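Local coordinates for phenolic acid decarboxylase (PDB 7AE5), which catalyses the reversible, non-oxidative decarboxylation of 4-hydroxybenzoate and 3,4-dihydroxybenzoate under anaerobic conditions, using prenylated FMN and manganese, at residues S70-A75 with L80-S85; A345-G350 with F395-V400; R371-P376 with H435-I440. One frame throughout, in Å; residues are numbered along the deposited sequence.

Interaction 1: residues S70-A75 with L80-S85; sequences SWQNHA and LDKNTS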
# COMPACT_ATOMS: atom_id res chain seq x y z
N SER C 70 -20.60 -32.15 -16.67
CA SER C 70 -19.31 -32.26 -17.34
C SER C 70 -19.38 -31.49 -18.64
O SER C 70 -20.46 -31.28 -19.20
CB SER C 70 -18.91 -33.72 -17.61
OG SER C 70 -19.72 -34.30 -18.63
N TRP C 71 -18.21 -31.06 -19.12
CA TRP C 71 -18.15 -30.37 -20.40
C TRP C 71 -18.46 -31.29 -21.57
O TRP C 71 -18.84 -30.80 -22.64
CB TRP C 71 -16.78 -29.72 -20.58
CG TRP C 71 -16.59 -28.55 -19.67
CD1 TRP C 71 -15.66 -28.42 -18.69
CD2 TRP C 71 -17.40 -27.37 -19.63
NE1 TRP C 71 -15.81 -27.21 -18.05
CE2 TRP C 71 -16.88 -26.55 -18.61
CE3 TRP C 71 -18.50 -26.92 -20.36
CZ2 TRP C 71 -17.43 -25.30 -18.31
CZ3 TRP C 71 -19.04 -25.68 -20.06
CH2 TRP C 71 -18.50 -24.89 -19.04
N GLN C 72 -18.32 -32.60 -21.39
CA GLN C 72 -18.79 -33.54 -22.41
C GLN C 72 -20.31 -33.53 -22.49
O GLN C 72 -20.88 -33.41 -23.58
CB GLN C 72 -18.28 -34.95 -22.11
CG GLN C 72 -16.82 -35.19 -22.48
CD GLN C 72 -15.85 -34.41 -21.61
OE1 GLN C 72 -16.15 -34.09 -20.45
NE2 GLN C 72 -14.68 -34.09 -22.15
N ASN C 73 -20.98 -33.64 -21.34
CA ASN C 73 -22.44 -33.57 -21.32
C ASN C 73 -22.93 -32.21 -21.78
O ASN C 73 -23.95 -32.11 -22.48
CB ASN C 73 -22.96 -33.87 -19.91
CG ASN C 73 -22.54 -35.24 -19.41
OD1 ASN C 73 -21.68 -35.89 -20.00
ND2 ASN C 73 -23.15 -35.67 -18.31
N HIS C 74 -22.22 -31.14 -21.40
CA HIS C 74 -22.58 -29.80 -21.84
C HIS C 74 -22.45 -29.67 -23.35
O HIS C 74 -23.31 -29.06 -24.00
CB HIS C 74 -21.69 -28.78 -21.13
CG HIS C 74 -22.20 -27.37 -21.20
ND1 HIS C 74 -22.06 -26.58 -22.33
CD2 HIS C 74 -22.83 -26.60 -20.29
CE1 HIS C 74 -22.59 -25.39 -22.10
NE2 HIS C 74 -23.07 -25.38 -20.87
N ALA C 75 -21.38 -30.22 -23.92
CA ALA C 75 -21.20 -30.19 -25.37
C ALA C 75 -22.34 -30.92 -26.08
O ALA C 75 -22.93 -30.40 -27.03
CB ALA C 75 -19.86 -30.80 -25.75
N LEU C 80 -23.21 -30.77 -29.97
CA LEU C 80 -21.84 -30.72 -30.47
C LEU C 80 -21.09 -31.99 -30.11
O LEU C 80 -21.52 -32.76 -29.24
CB LEU C 80 -21.10 -29.50 -29.91
CG LEU C 80 -21.73 -28.13 -30.19
CD1 LEU C 80 -21.12 -27.06 -29.30
CD2 LEU C 80 -21.56 -27.77 -31.66
N ASP C 81 -19.97 -32.21 -30.80
CA ASP C 81 -19.07 -33.30 -30.44
C ASP C 81 -18.68 -33.18 -28.97
O ASP C 81 -18.44 -32.09 -28.46
CB ASP C 81 -17.83 -33.26 -31.33
CG ASP C 81 -16.89 -34.43 -31.08
OD1 ASP C 81 -16.03 -34.31 -30.19
OD2 ASP C 81 -17.02 -35.46 -31.78
N LYS C 82 -18.62 -34.33 -28.30
CA LYS C 82 -18.54 -34.33 -26.84
C LYS C 82 -17.22 -33.76 -26.33
O LYS C 82 -17.16 -33.25 -25.21
CB LYS C 82 -18.75 -35.74 -26.29
CG LYS C 82 -17.57 -36.68 -26.49
CD LYS C 82 -17.89 -38.07 -25.97
CE LYS C 82 -16.75 -39.03 -26.23
NZ LYS C 82 -17.21 -40.28 -26.89
N ASN C 83 -16.16 -33.82 -27.13
CA ASN C 83 -14.85 -33.34 -26.70
C ASN C 83 -14.63 -31.86 -27.01
O ASN C 83 -13.52 -31.36 -26.81
CB ASN C 83 -13.74 -34.17 -27.35
CG ASN C 83 -13.76 -35.62 -26.90
OD1 ASN C 83 -13.66 -36.53 -27.72
ND2 ASN C 83 -13.91 -35.84 -25.60
N THR C 84 -15.66 -31.16 -27.50
CA THR C 84 -15.53 -29.76 -27.85
C THR C 84 -15.01 -28.95 -26.66
O THR C 84 -15.55 -29.03 -25.55
CB THR C 84 -16.88 -29.20 -28.31
OG1 THR C 84 -17.36 -29.97 -29.42
CG2 THR C 84 -16.74 -27.75 -28.72
N SER C 85 -13.94 -28.19 -26.90
CA SER C 85 -13.35 -27.38 -25.85
C SER C 85 -14.37 -26.39 -25.29
O SER C 85 -15.35 -26.03 -25.95
CB SER C 85 -12.13 -26.62 -26.39
OG SER C 85 -12.52 -25.39 -26.96
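Ala75 turns its methyl group into the bend of 80-85, where CB lies 3.3 Å from Asp81 O and a little farther from Lys82 O. The residue also makes the one hydrogen bond between the segments: Leu80 N donates to Ala75 O at 3.0 Å. This bond, from a residue five positions on, joins the last part of helix 71-77 to the chain that leaves it. Gln72, one helical turn before Ala75, approaches Lys82 with its backbone and its aliphatic part. Gln72 CA makes a CA-H...O contact of 3.3 Å with Lys82 O, and Gln72 CG sits 3.4 Å from the same oxygen. CG reaches it because it stands beside the backbone N (chi1 -78°), and a bend at chi2 then swings the amide toward Asn83. The two amides meet obliquely, planes 66° apart, with Gln72 NE2 3.9 Å from Asn83 ND2, two donors that pass without pairing. Lys82 brings CB against Gln72, but its chain runs away to Glu18, whose carbonyl oxygen accepts from NZ. Asp81 shapes the facing turn. Its OD1 accepts from Asn83 N in an Asx turn, and its carbonyl oxygen takes both Thr84 N and, at 2.6 Å, Thr84 OG1, which arrive from the same face. On the helical side, Ser70 OG caps Asn73 N at 3.1 Å. Helix 86-96 lies beside both segments, and Gln89 NE2 bonds to Trp71 O and Thr84 O. This is packing in the N-terminal domain of a UbiD-family enzyme, away from the cofactor and metal sites. With one conventional hydrogen bond, one CA-H...O contact and otherwise carbon against carbon or carbonyl oxygen, the fit depends on backbone shape more than on polar side-chain pairing.

Interaction 2: residues A345-G350 with F395-V400; sequences AMYTHG and FNLEQV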
# COMPACT_ATOMS: atom_id res chain seq x y z
N ALA C 345 -16.48 -16.28 -17.03
CA ALA C 345 -17.07 -15.87 -15.76
C ALA C 345 -17.75 -17.04 -15.06
O ALA C 345 -18.84 -16.90 -14.50
CB ALA C 345 -18.05 -14.72 -15.96
N MET C 346 -17.11 -18.21 -15.08
CA MET C 346 -17.73 -19.46 -14.67
C MET C 346 -17.57 -19.79 -13.20
O MET C 346 -18.02 -20.86 -12.77
CB MET C 346 -17.14 -20.62 -15.49
CG MET C 346 -17.27 -20.49 -17.00
SD MET C 346 -16.66 -21.97 -17.84
CE MET C 346 -15.42 -22.55 -16.68
N TYR C 347 -16.94 -18.93 -12.41
CA TYR C 347 -16.46 -19.31 -11.08
C TYR C 347 -17.26 -18.60 -10.00
O TYR C 347 -17.12 -17.39 -9.80
CB TYR C 347 -14.96 -19.01 -10.98
CG TYR C 347 -14.20 -19.67 -12.11
CD1 TYR C 347 -14.23 -21.05 -12.27
CD2 TYR C 347 -13.49 -18.92 -13.03
CE1 TYR C 347 -13.55 -21.66 -13.31
CE2 TYR C 347 -12.81 -19.52 -14.07
CZ TYR C 347 -12.85 -20.89 -14.20
OH TYR C 347 -12.17 -21.50 -15.24
N THR C 348 -18.10 -19.38 -9.31
CA THR C 348 -18.97 -18.89 -8.24
C THR C 348 -19.83 -17.73 -8.72
O THR C 348 -19.78 -16.61 -8.20
CB THR C 348 -18.15 -18.50 -7.01
OG1 THR C 348 -17.06 -19.42 -6.86
CG2 THR C 348 -19.02 -18.56 -5.76
N HIS C 349 -20.63 -18.01 -9.75
CA HIS C 349 -21.53 -17.04 -10.37
C HIS C 349 -20.79 -15.75 -10.75
O HIS C 349 -21.28 -14.65 -10.51
CB HIS C 349 -22.72 -16.73 -9.47
CG HIS C 349 -23.97 -16.37 -10.22
ND1 HIS C 349 -25.17 -16.15 -9.59
CD2 HIS C 349 -24.19 -16.22 -11.54
CE1 HIS C 349 -26.09 -15.86 -10.50
NE2 HIS C 349 -25.52 -15.89 -11.69
N GLY C 350 -19.61 -15.91 -11.32
CA GLY C 350 -18.89 -14.76 -11.84
C GLY C 350 -18.14 -13.94 -10.82
O GLY C 350 -17.76 -12.81 -11.13
N PHE C 395 -10.46 -20.06 -20.77
CA PHE C 395 -11.08 -21.23 -20.17
C PHE C 395 -10.07 -22.34 -19.89
O PHE C 395 -10.39 -23.29 -19.17
CB PHE C 395 -12.20 -21.76 -21.07
CG PHE C 395 -13.30 -20.77 -21.31
CD1 PHE C 395 -14.36 -20.67 -20.44
CD2 PHE C 395 -13.26 -19.93 -22.42
CE1 PHE C 395 -15.38 -19.75 -20.66
CE2 PHE C 395 -14.27 -19.02 -22.64
CZ PHE C 395 -15.33 -18.92 -21.76
N ASN C 396 -8.87 -22.24 -20.45
CA ASN C 396 -7.78 -23.18 -20.19
C ASN C 396 -6.98 -22.61 -19.03
O ASN C 396 -6.08 -21.79 -19.21
CB ASN C 396 -6.93 -23.38 -21.43
CG ASN C 396 -5.89 -24.48 -21.27
OD1 ASN C 396 -5.23 -24.58 -20.24
ND2 ASN C 396 -5.75 -25.31 -22.30
N LEU C 397 -7.32 -23.05 -17.81
CA LEU C 397 -6.68 -22.49 -16.62
C LEU C 397 -5.18 -22.76 -16.60
O LEU C 397 -4.42 -21.99 -15.99
CB LEU C 397 -7.36 -23.05 -15.37
CG LEU C 397 -8.84 -22.68 -15.24
CD1 LEU C 397 -9.42 -23.14 -13.92
CD2 LEU C 397 -9.00 -21.17 -15.40
N GLU C 398 -4.74 -23.84 -17.24
CA GLU C 398 -3.30 -24.08 -17.38
C GLU C 398 -2.65 -22.99 -18.23
O GLU C 398 -1.51 -22.59 -17.98
CB GLU C 398 -3.06 -25.46 -17.98
CG GLU C 398 -3.37 -26.61 -17.03
CD GLU C 398 -4.85 -26.95 -16.99
OE1 GLU C 398 -5.27 -27.64 -16.04
OE2 GLU C 398 -5.58 -26.53 -17.91
N GLN C 399 -3.37 -22.51 -19.25
CA GLN C 399 -2.89 -21.38 -20.04
C GLN C 399 -2.92 -20.08 -19.25
O GLN C 399 -2.04 -19.23 -19.41
CB GLN C 399 -3.73 -21.23 -21.31
CG GLN C 399 -3.24 -22.07 -22.47
CD GLN C 399 -3.08 -21.26 -23.75
OE1 GLN C 399 -4.05 -21.01 -24.47
NE2 GLN C 399 -1.85 -20.86 -24.04
N VAL C 400 -3.93 -19.90 -18.39
CA VAL C 400 -4.01 -18.70 -17.57
C VAL C 400 -2.89 -18.68 -16.53
O VAL C 400 -2.32 -17.63 -16.24
CB VAL C 400 -5.40 -18.60 -16.92
CG1 VAL C 400 -5.49 -17.36 -16.03
CG2 VAL C 400 -6.49 -18.59 -17.98
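Met346 and Tyr347 meet Phe395 and Leu397 in a buried apolar contact, side chain to side chain, between the end of strand 340-347 and the start of helix 397-407. Met346 reaches Phe395 as a Met-aromatic pair. Its sulfur lies at the ring edge, in the ring plane, with SD 3.7 Å from CD1 of Phe395 and nearly as close to CE1. From the ring centroid of Phe395, Met346 SD stands 4.9 Å away, 82° off the normal. The two side chains cross at about a right angle. An extended chi2 (-176°) carries the sulfur out to that edge, while Met346 CB stays behind over one face of the Tyr347 ring. Tyr347 and Leu397 come from opposite directions, and the phenol oxygen settles into the fork of the leucine: Tyr347 OH is 3.2 Å from CD2 and 3.5 Å from CD1 of Leu397. The hydroxyl has its polar partner in Asn344 ND2, and the leucine methyls pack against it without satisfying it. Strand 340-347 is, within this chain, an outermost strand of the five-stranded mixed sheet of the C-terminal domain; Leu397 and Tyr347 also both touch Ile354 on the neighbouring strand 352-357. An alanine at Leu397 would remove the whole fork and would probably open a gap beside the Tyr347 hydroxyl, leaving Asn344 to hold that end of the ring with less packing around it. Just after Phe395, Asn396 is the N-cap, its OD1 accepting from Gln399 N at 3.0 Å, which fixes the start of the helix that presents Leu397. The second subunit, another copy of this protein, brings its own Leu397 against this one and its Met401 against Tyr347.

Interaction 3: residues R371-P376 with H435-I440; sequences RLLSTP and HTKMII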
# COMPACT_ATOMS: atom_id res chain seq x y z
N ARG C 371 -14.44 -1.88 -17.19
CA ARG C 371 -15.73 -2.02 -17.84
C ARG C 371 -16.53 -3.17 -17.24
O ARG C 371 -17.72 -3.03 -16.96
CB ARG C 371 -15.55 -2.22 -19.35
CG ARG C 371 -16.84 -2.06 -20.14
CD ARG C 371 -17.56 -0.78 -19.75
NE ARG C 371 -18.27 -0.17 -20.87
CZ ARG C 371 -18.32 1.14 -21.11
NH1 ARG C 371 -17.66 2.01 -20.36
NH2 ARG C 371 -19.05 1.58 -22.13
N LEU C 372 -15.87 -4.32 -17.02
CA LEU C 372 -16.55 -5.44 -16.38
C LEU C 372 -17.04 -5.07 -14.99
O LEU C 372 -18.19 -5.34 -14.62
CB LEU C 372 -15.63 -6.65 -16.30
CG LEU C 372 -16.32 -7.82 -15.60
CD1 LEU C 372 -16.87 -8.82 -16.61
CD2 LEU C 372 -15.39 -8.50 -14.60
N LEU C 373 -16.17 -4.43 -14.20
CA LEU C 373 -16.56 -3.98 -12.87
C LEU C 373 -17.58 -2.86 -12.90
O LEU C 373 -17.95 -2.36 -11.84
CB LEU C 373 -15.32 -3.54 -12.09
CG LEU C 373 -14.30 -4.66 -11.82
CD1 LEU C 373 -13.00 -4.09 -11.29
CD2 LEU C 373 -14.87 -5.68 -10.86
N SER C 374 -18.05 -2.45 -14.08
CA SER C 374 -19.12 -1.47 -14.17
C SER C 374 -20.37 -2.01 -14.87
O SER C 374 -21.25 -1.22 -15.24
CB SER C 374 -18.63 -0.18 -14.85
OG SER C 374 -17.81 -0.46 -15.97
N THR C 375 -20.47 -3.32 -15.07
CA THR C 375 -21.66 -3.93 -15.62
C THR C 375 -22.65 -4.27 -14.51
O THR C 375 -22.27 -4.33 -13.34
CB THR C 375 -21.30 -5.20 -16.40
OG1 THR C 375 -20.47 -6.03 -15.58
CG2 THR C 375 -20.54 -4.84 -17.67
N PRO C 376 -23.93 -4.47 -14.84
CA PRO C 376 -24.91 -4.80 -13.78
C PRO C 376 -24.52 -6.00 -12.93
O PRO C 376 -24.74 -5.98 -11.71
CB PRO C 376 -26.19 -5.08 -14.58
CG PRO C 376 -26.06 -4.19 -15.77
CD PRO C 376 -24.59 -4.19 -16.12
N HIS C 435 -17.04 -5.38 -1.32
CA HIS C 435 -15.89 -6.03 -1.92
C HIS C 435 -14.67 -5.13 -1.87
O HIS C 435 -14.77 -3.90 -1.95
CB HIS C 435 -16.16 -6.42 -3.38
CG HIS C 435 -16.61 -7.83 -3.56
ND1 HIS C 435 -17.33 -8.25 -4.66
CD2 HIS C 435 -16.45 -8.93 -2.78
CE1 HIS C 435 -17.59 -9.54 -4.55
NE2 HIS C 435 -17.07 -9.98 -3.42
N THR C 436 -13.51 -5.76 -1.74
CA THR C 436 -12.25 -5.17 -2.14
C THR C 436 -11.84 -5.90 -3.41
O THR C 436 -11.58 -7.11 -3.38
CB THR C 436 -11.19 -5.30 -1.05
OG1 THR C 436 -11.46 -4.35 -0.01
CG2 THR C 436 -9.83 -5.02 -1.62
N LYS C 437 -11.84 -5.19 -4.53
CA LYS C 437 -11.64 -5.83 -5.83
C LYS C 437 -10.17 -6.07 -6.09
O LYS C 437 -9.29 -5.35 -5.60
CB LYS C 437 -12.23 -4.96 -6.95
CG LYS C 437 -13.68 -4.57 -6.75
CD LYS C 437 -14.62 -5.76 -6.91
CE LYS C 437 -16.06 -5.30 -7.03
NZ LYS C 437 -17.01 -6.45 -7.13
N MET C 438 -9.89 -7.11 -6.88
CA MET C 438 -8.53 -7.43 -7.31
C MET C 438 -8.51 -7.56 -8.83
O MET C 438 -9.16 -8.44 -9.39
CB MET C 438 -8.03 -8.72 -6.66
CG MET C 438 -6.52 -8.88 -6.75
SD MET C 438 -5.86 -10.44 -6.15
CE MET C 438 -7.35 -11.35 -5.78
N ILE C 439 -7.77 -6.67 -9.48
CA ILE C 439 -7.56 -6.70 -10.92
C ILE C 439 -6.14 -7.17 -11.18
O ILE C 439 -5.19 -6.63 -10.60
CB ILE C 439 -7.80 -5.32 -11.55
CG1 ILE C 439 -9.22 -4.83 -11.25
CG2 ILE C 439 -7.56 -5.36 -13.05
CD1 ILE C 439 -9.46 -3.40 -11.71
N ILE C 440 -6.00 -8.16 -12.05
CA ILE C 440 -4.70 -8.73 -12.40
C ILE C 440 -4.50 -8.57 -13.90
O ILE C 440 -5.27 -9.14 -14.69
CB ILE C 440 -4.58 -10.20 -11.98
CG1 ILE C 440 -4.81 -10.35 -10.47
CG2 ILE C 440 -3.22 -10.76 -12.35
CD1 ILE C 440 -4.81 -11.78 -10.00
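Leu373 forks onto strand 434-441, one methyl on Ile439 and the other on Lys437. The tighter prong is methyl to methyl: Leu373 CD1 lies 3.6 Å from Ile439 CD1, the two chains crossing at a slant. With its CG1 beside the backbone N (chi1 -58°) and CD1 extended beyond, Ile439 brings its outermost carbon to the leucine. The second prong is looser. Leu373 CD2 slides past the aliphatic stretch of Lys437, 4.0 Å from CD and equally far from CE. A bend at chi2 (-70°) lays that lysine chain along the leucine, and its ammonium goes to polar partners instead: Lys437 NZ bonds His435 ND1 at 3.1 Å, besides the carbonyl oxygens of Ser382, Met379 and Pro421. In the C-terminal domain the contact thus seats the turn after helix 364-372 on an inner strand of the mixed sheet, with Val385 of the adjacent strand also touching Leu373. Away from the sheet, 371-376 loses touch with the strand. Pro376 is exposed, whereas Arg371 and Ser374 are buried: Arg371 NH1 bonds Ser374 OG of the third subunit, another copy of this protein, and Ser374 OG bonds Arg371 NH1 of that subunit.

From the N terminus, interaction 1 comes first and closes a short local loop at the end of helix 71-77, complete before either of the others begins. Interactions 2 and 3 both lie in the C-terminal domain and cross: 345-350 is followed by 371-376, then by 395-400 and last by 435-440. Together they attach the turn after helix 364-372 and the start of helix 397-407 to two strands of one mixed sheet; the centres of the two contacts are about 15 Å apart. Interaction 1 touches interaction 2 where the N- and C-terminal domains meet, Trp71 CZ2 packing 3.5 Å from Met346 SD. Interaction 3 stays about 16 Å from interaction 1 at the nearest atoms.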